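GH127 beta-L-arabinofuranoside (Geobacillus stearothermophilus, PDB 4QK0) probably acts as a family 127 glycoside hydrolase that cleaves beta-L-arabinofuranosidic bonds to release L-arabinose. Local coordinates at residues 530-535 and 552-557; 581-586 and 594-599. All coordinates share one frame; numbering follows the deposited sequence.

Contact 1 (530-535 with 552-557) closes before contact 2 (581-586 with 594-599) opens, so the two follow in series along the chain, with centres about 11 Å apart. Each pairs neighbouring strands of one curled mixed sheet: 534-539 with 549-554 in contact 1, and 574-586 with 593-603 in contact 2. The two strand pairs touch each other through side chains: Val-534 CG1 lies 3.7 Å from Leu-581 CD2, and Arg-554 NE 3.8 Å from Ala-583 CB. Residues 530-535 also follow strand 524-529 of a separate antiparallel sheet. Contact 1 therefore sits where the GH127 middle region passes into the C-terminal region, and side chains of contact 2 cover one face of its hairpin.

Contact 1 of 2, residues 530-535 and 552-557; sequences FPMPVE and LQRGPI
Two backbone hydrogen bonds pair Glu-535 with Gln-553 in antiparallel fashion: Glu-535 N donates to Gln-553 O at 2.8 Å (167° at the hydrogen), and Gln-553 N returns a bond to Glu-535 O at 3.0 Å (161°). The Glu-535 carboxylate leads away to a salt bridge with Arg-492, while Gln-553 NE2 donates to Gly-555 O at 3.0 Å, with Gly-555 O lying in the amide plane of Gln-553. Toward Met-532 and Gly-555, where direct backbone bonding stops, water bridges the two segments. One molecule accepts from Arg-554 NE at 2.6 Å, in the guanidinium plane, and donates to Met-532 O at 2.8 Å; a second bridges Pro-533 O and Gly-555 N. Arg-554 runs extended from CG to NE, and its NH1 bonds Trp-465 O. The selenomethionine Met-532, extended beyond CG, crosses it at about a right angle, over one guanidinium face, with SE 3.8 Å from Arg-554 NH1. An alanine here in place of Arg-554 takes away NE, NH1 and the flat group under Met-532, and would probably loosen the water-bridged join and the tie to Trp-465. Farther along, Met-532 CE reaches Pro-556 CD at 4.0 Å. The pairing belongs to the antiparallel hairpin of strands 534-539 and 549-554, whose second strand turns into 557-562 through a type II' turn, with Gly-555 at positive phi (61°) and Ile-557 N bonded to Arg-554 O.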
# COMPACT_ATOMS: atom_id res chain seq x y z
N PHE A 530 -26.50 -31.17 -4.95
CA PHE A 530 -25.77 -30.06 -5.51
C PHE A 530 -24.37 -30.57 -5.83
O PHE A 530 -23.56 -30.73 -4.92
CB PHE A 530 -25.67 -28.91 -4.50
CG PHE A 530 -27.01 -28.38 -4.03
CD1 PHE A 530 -27.95 -27.89 -4.95
CD2 PHE A 530 -27.30 -28.30 -2.69
CE1 PHE A 530 -29.17 -27.38 -4.53
CE2 PHE A 530 -28.53 -27.80 -2.26
CZ PHE A 530 -29.47 -27.34 -3.19
N PRO A 531 -24.07 -30.83 -7.10
CA PRO A 531 -22.67 -31.17 -7.43
C PRO A 531 -21.63 -30.14 -6.95
O PRO A 531 -21.84 -28.93 -7.10
CB PRO A 531 -22.67 -31.27 -8.95
CG PRO A 531 -24.10 -31.25 -9.39
CD PRO A 531 -24.90 -30.60 -8.30
N MSE A 532 -20.54 -30.62 -6.33
CA MSE A 532 -19.44 -29.78 -5.81
C MSE A 532 -18.11 -30.11 -6.51
O MSE A 532 -17.19 -30.63 -5.89
CB MSE A 532 -19.24 -29.99 -4.28
CG MSE A 532 -20.33 -29.35 -3.48
SE MSE A 532 -19.78 -29.32 -1.63
CE MSE A 532 -21.32 -28.39 -0.91
N PRO A 533 -18.00 -29.82 -7.82
CA PRO A 533 -16.70 -29.92 -8.45
C PRO A 533 -15.74 -28.84 -7.98
O PRO A 533 -16.18 -27.81 -7.41
CB PRO A 533 -17.01 -29.63 -9.92
CG PRO A 533 -18.20 -28.74 -9.89
CD PRO A 533 -19.01 -29.25 -8.72
N VAL A 534 -14.44 -29.05 -8.17
CA VAL A 534 -13.47 -27.97 -7.86
C VAL A 534 -13.59 -26.95 -8.96
O VAL A 534 -13.45 -27.29 -10.08
CB VAL A 534 -12.01 -28.47 -7.81
CG1 VAL A 534 -11.02 -27.29 -7.63
CG2 VAL A 534 -11.84 -29.43 -6.65
N GLU A 535 -13.83 -25.70 -8.63
CA GLU A 535 -13.93 -24.69 -9.61
C GLU A 535 -12.73 -23.72 -9.56
O GLU A 535 -12.25 -23.37 -8.50
CB GLU A 535 -15.18 -23.85 -9.37
CG GLU A 535 -16.51 -24.59 -9.41
CD GLU A 535 -17.07 -24.84 -10.82
OE1 GLU A 535 -16.32 -24.76 -11.84
OE2 GLU A 535 -18.28 -25.19 -10.88
N LEU A 552 -9.29 -20.94 -6.18
CA LEU A 552 -10.02 -22.21 -6.13
C LEU A 552 -11.20 -22.16 -5.15
O LEU A 552 -11.12 -21.57 -4.08
CB LEU A 552 -9.08 -23.31 -5.69
CG LEU A 552 -7.91 -23.48 -6.64
CD1 LEU A 552 -6.99 -24.54 -6.12
CD2 LEU A 552 -8.35 -23.84 -8.05
N GLN A 553 -12.31 -22.75 -5.58
CA GLN A 553 -13.51 -22.81 -4.77
C GLN A 553 -14.21 -24.16 -4.97
O GLN A 553 -14.31 -24.68 -6.07
CB GLN A 553 -14.47 -21.67 -5.11
CG GLN A 553 -15.67 -21.62 -4.19
CD GLN A 553 -16.58 -20.41 -4.36
OE1 GLN A 553 -16.14 -19.34 -4.74
NE2 GLN A 553 -17.85 -20.58 -3.97
N ARG A 554 -14.76 -24.67 -3.89
CA ARG A 554 -15.59 -25.91 -3.95
C ARG A 554 -16.84 -25.77 -3.08
O ARG A 554 -16.73 -25.51 -1.88
CB ARG A 554 -14.75 -27.07 -3.46
CG ARG A 554 -15.47 -28.39 -3.41
CD ARG A 554 -14.54 -29.54 -3.03
NE ARG A 554 -15.32 -30.78 -3.13
CZ ARG A 554 -16.13 -31.26 -2.18
NH1 ARG A 554 -16.26 -30.66 -1.02
NH2 ARG A 554 -16.81 -32.34 -2.40
N GLY A 555 -18.03 -25.93 -3.66
CA GLY A 555 -19.24 -25.62 -2.89
C GLY A 555 -19.15 -24.16 -2.55
O GLY A 555 -18.66 -23.35 -3.35
N PRO A 556 -19.55 -23.78 -1.33
CA PRO A 556 -19.46 -22.38 -0.85
C PRO A 556 -18.07 -21.95 -0.32
O PRO A 556 -17.92 -20.81 0.10
CB PRO A 556 -20.45 -22.37 0.33
CG PRO A 556 -20.27 -23.72 0.93
CD PRO A 556 -20.06 -24.65 -0.26
N ILE A 557 -17.09 -22.87 -0.31
CA ILE A 557 -15.85 -22.63 0.37
C ILE A 557 -14.72 -22.24 -0.59
O ILE A 557 -14.42 -22.96 -1.54
CB ILE A 557 -15.43 -23.82 1.24
CG1 ILE A 557 -16.38 -23.82 2.46
CG2 ILE A 557 -14.00 -23.63 1.71
CD1 ILE A 557 -16.17 -25.00 3.36
O HOH W 1 -15.09 -32.39 -5.19
O HOH W 2 -18.33 -26.31 -6.63

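Contact 2 of 2, residues 581-586 and 594-599; sequences LEAHFE and VVITGI
The His-584 imidazole has Val-595 CG2 over one face, 3.8 Å from the ring centroid and 27° off its normal, a CH-pi contact. Both residues lie on one face of a twisted antiparallel beta hairpin, strands 582-586 and 594-599, whose directions differ by 147°; Phe-585, Val-594 and Ala-583 lie on the other. At the imidazole edge NE2 donates to Glu-586 OE2 over 2.8 Å; OE2 lies close to the ring plane, while NE2 approaches it from above the carboxylate plane. Thr-597 CG2 stands at the edge too. The Phe-585 ring takes Val-594 CG2 at its edge, in plane, 3.9 Å from CD1. Two hydrogen-bonded pairs hold the hairpin: Glu-582 with Thr-597, and His-584 with Val-595, where Val-595 N reaches His-584 O at 2.9 Å. The crowded chi1 of His-584 (67°), with CG between backbone N and carbonyl carbon, sets its side chain beside Val-595, pointing the same way. The nearby carboxylate would probably favour a protonated imidazole. Ala-583 CB packs on Val-594 CG1 at 3.7 Å. The backbone O of Val-594 is bonded by Tyr-559 OH. The shortest of the four CA-H...O contacts between the strands puts Ala-583 CA 3.2 Å from Val-595 O.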
# COMPACT_ATOMS: atom_id res chain seq x y z
N LEU A 581 -7.33 -31.22 -10.93
CA LEU A 581 -7.49 -30.99 -9.52
C LEU A 581 -8.41 -32.05 -8.93
O LEU A 581 -9.30 -32.53 -9.60
CB LEU A 581 -8.06 -29.60 -9.27
CG LEU A 581 -7.35 -28.28 -9.46
CD1 LEU A 581 -6.08 -28.44 -10.25
CD2 LEU A 581 -8.25 -27.20 -10.06
N GLU A 582 -8.16 -32.41 -7.67
CA GLU A 582 -8.90 -33.45 -6.97
C GLU A 582 -9.17 -32.95 -5.56
O GLU A 582 -8.42 -32.16 -5.04
CB GLU A 582 -8.10 -34.75 -6.87
CG GLU A 582 -7.59 -35.36 -8.18
CD GLU A 582 -8.62 -36.24 -8.89
OE1 GLU A 582 -8.24 -36.97 -9.85
OE2 GLU A 582 -9.80 -36.22 -8.51
N ALA A 583 -10.25 -33.43 -4.96
CA ALA A 583 -10.61 -33.08 -3.60
C ALA A 583 -10.82 -34.32 -2.81
O ALA A 583 -11.34 -35.27 -3.32
CB ALA A 583 -11.88 -32.25 -3.58
N HIS A 584 -10.45 -34.31 -1.55
CA HIS A 584 -10.81 -35.43 -0.68
C HIS A 584 -10.81 -34.97 0.75
O HIS A 584 -10.19 -33.95 1.11
CB HIS A 584 -9.84 -36.62 -0.84
CG HIS A 584 -8.45 -36.33 -0.35
ND1 HIS A 584 -7.51 -35.71 -1.14
CD2 HIS A 584 -7.87 -36.52 0.85
CE1 HIS A 584 -6.40 -35.53 -0.44
NE2 HIS A 584 -6.59 -36.01 0.77
N PHE A 585 -11.47 -35.75 1.60
CA PHE A 585 -11.66 -35.40 2.99
C PHE A 585 -10.46 -35.83 3.81
O PHE A 585 -9.98 -36.93 3.65
CB PHE A 585 -12.98 -36.02 3.50
CG PHE A 585 -13.39 -35.53 4.85
CD1 PHE A 585 -13.74 -34.21 5.02
CD2 PHE A 585 -13.41 -36.37 5.95
CE1 PHE A 585 -14.09 -33.73 6.27
CE2 PHE A 585 -13.75 -35.89 7.20
CZ PHE A 585 -14.11 -34.57 7.36
N GLU A 586 -9.99 -34.95 4.70
CA GLU A 586 -8.94 -35.26 5.66
C GLU A 586 -9.49 -35.14 7.08
O GLU A 586 -9.55 -34.04 7.63
CB GLU A 586 -7.77 -34.30 5.53
CG GLU A 586 -6.95 -34.46 4.26
CD GLU A 586 -5.97 -35.62 4.31
OE1 GLU A 586 -5.85 -36.31 5.37
OE2 GLU A 586 -5.37 -35.88 3.25
N VAL A 594 -12.22 -30.86 3.71
CA VAL A 594 -11.86 -31.31 2.42
C VAL A 594 -10.61 -30.47 1.97
O VAL A 594 -10.56 -29.24 2.14
CB VAL A 594 -13.01 -31.15 1.42
CG1 VAL A 594 -12.54 -31.44 -0.00
CG2 VAL A 594 -14.14 -32.12 1.74
N VAL A 595 -9.64 -31.14 1.35
CA VAL A 595 -8.48 -30.43 0.79
C VAL A 595 -8.52 -30.60 -0.69
O VAL A 595 -9.13 -31.53 -1.19
CB VAL A 595 -7.14 -30.95 1.33
CG1 VAL A 595 -7.12 -30.87 2.83
CG2 VAL A 595 -6.90 -32.38 0.89
N ILE A 596 -7.84 -29.70 -1.41
CA ILE A 596 -7.76 -29.79 -2.88
C ILE A 596 -6.30 -29.95 -3.28
O ILE A 596 -5.43 -29.27 -2.74
CB ILE A 596 -8.34 -28.53 -3.53
CG1 ILE A 596 -9.84 -28.50 -3.30
CG2 ILE A 596 -8.00 -28.46 -5.01
CD1 ILE A 596 -10.47 -27.22 -3.71
N THR A 597 -6.02 -30.87 -4.20
CA THR A 597 -4.65 -31.16 -4.57
C THR A 597 -4.53 -31.16 -6.06
O THR A 597 -5.49 -31.41 -6.77
CB THR A 597 -4.11 -32.51 -3.98
OG1 THR A 597 -4.83 -33.61 -4.52
CG2 THR A 597 -4.23 -32.56 -2.45
N GLY A 598 -3.31 -30.95 -6.51
CA GLY A 598 -2.98 -30.99 -7.94
C GLY A 598 -1.52 -30.71 -8.16
O GLY A 598 -0.69 -30.79 -7.23
N ILE A 599 -1.19 -30.38 -9.39
CA ILE A 599 0.21 -30.18 -9.80
C ILE A 599 0.31 -28.76 -10.30
O ILE A 599 -0.32 -28.43 -11.25
CB ILE A 599 0.65 -31.15 -10.96
CG1 ILE A 599 0.52 -32.63 -10.54
CG2 ILE A 599 2.11 -30.92 -11.41
CD1 ILE A 599 1.31 -33.00 -9.31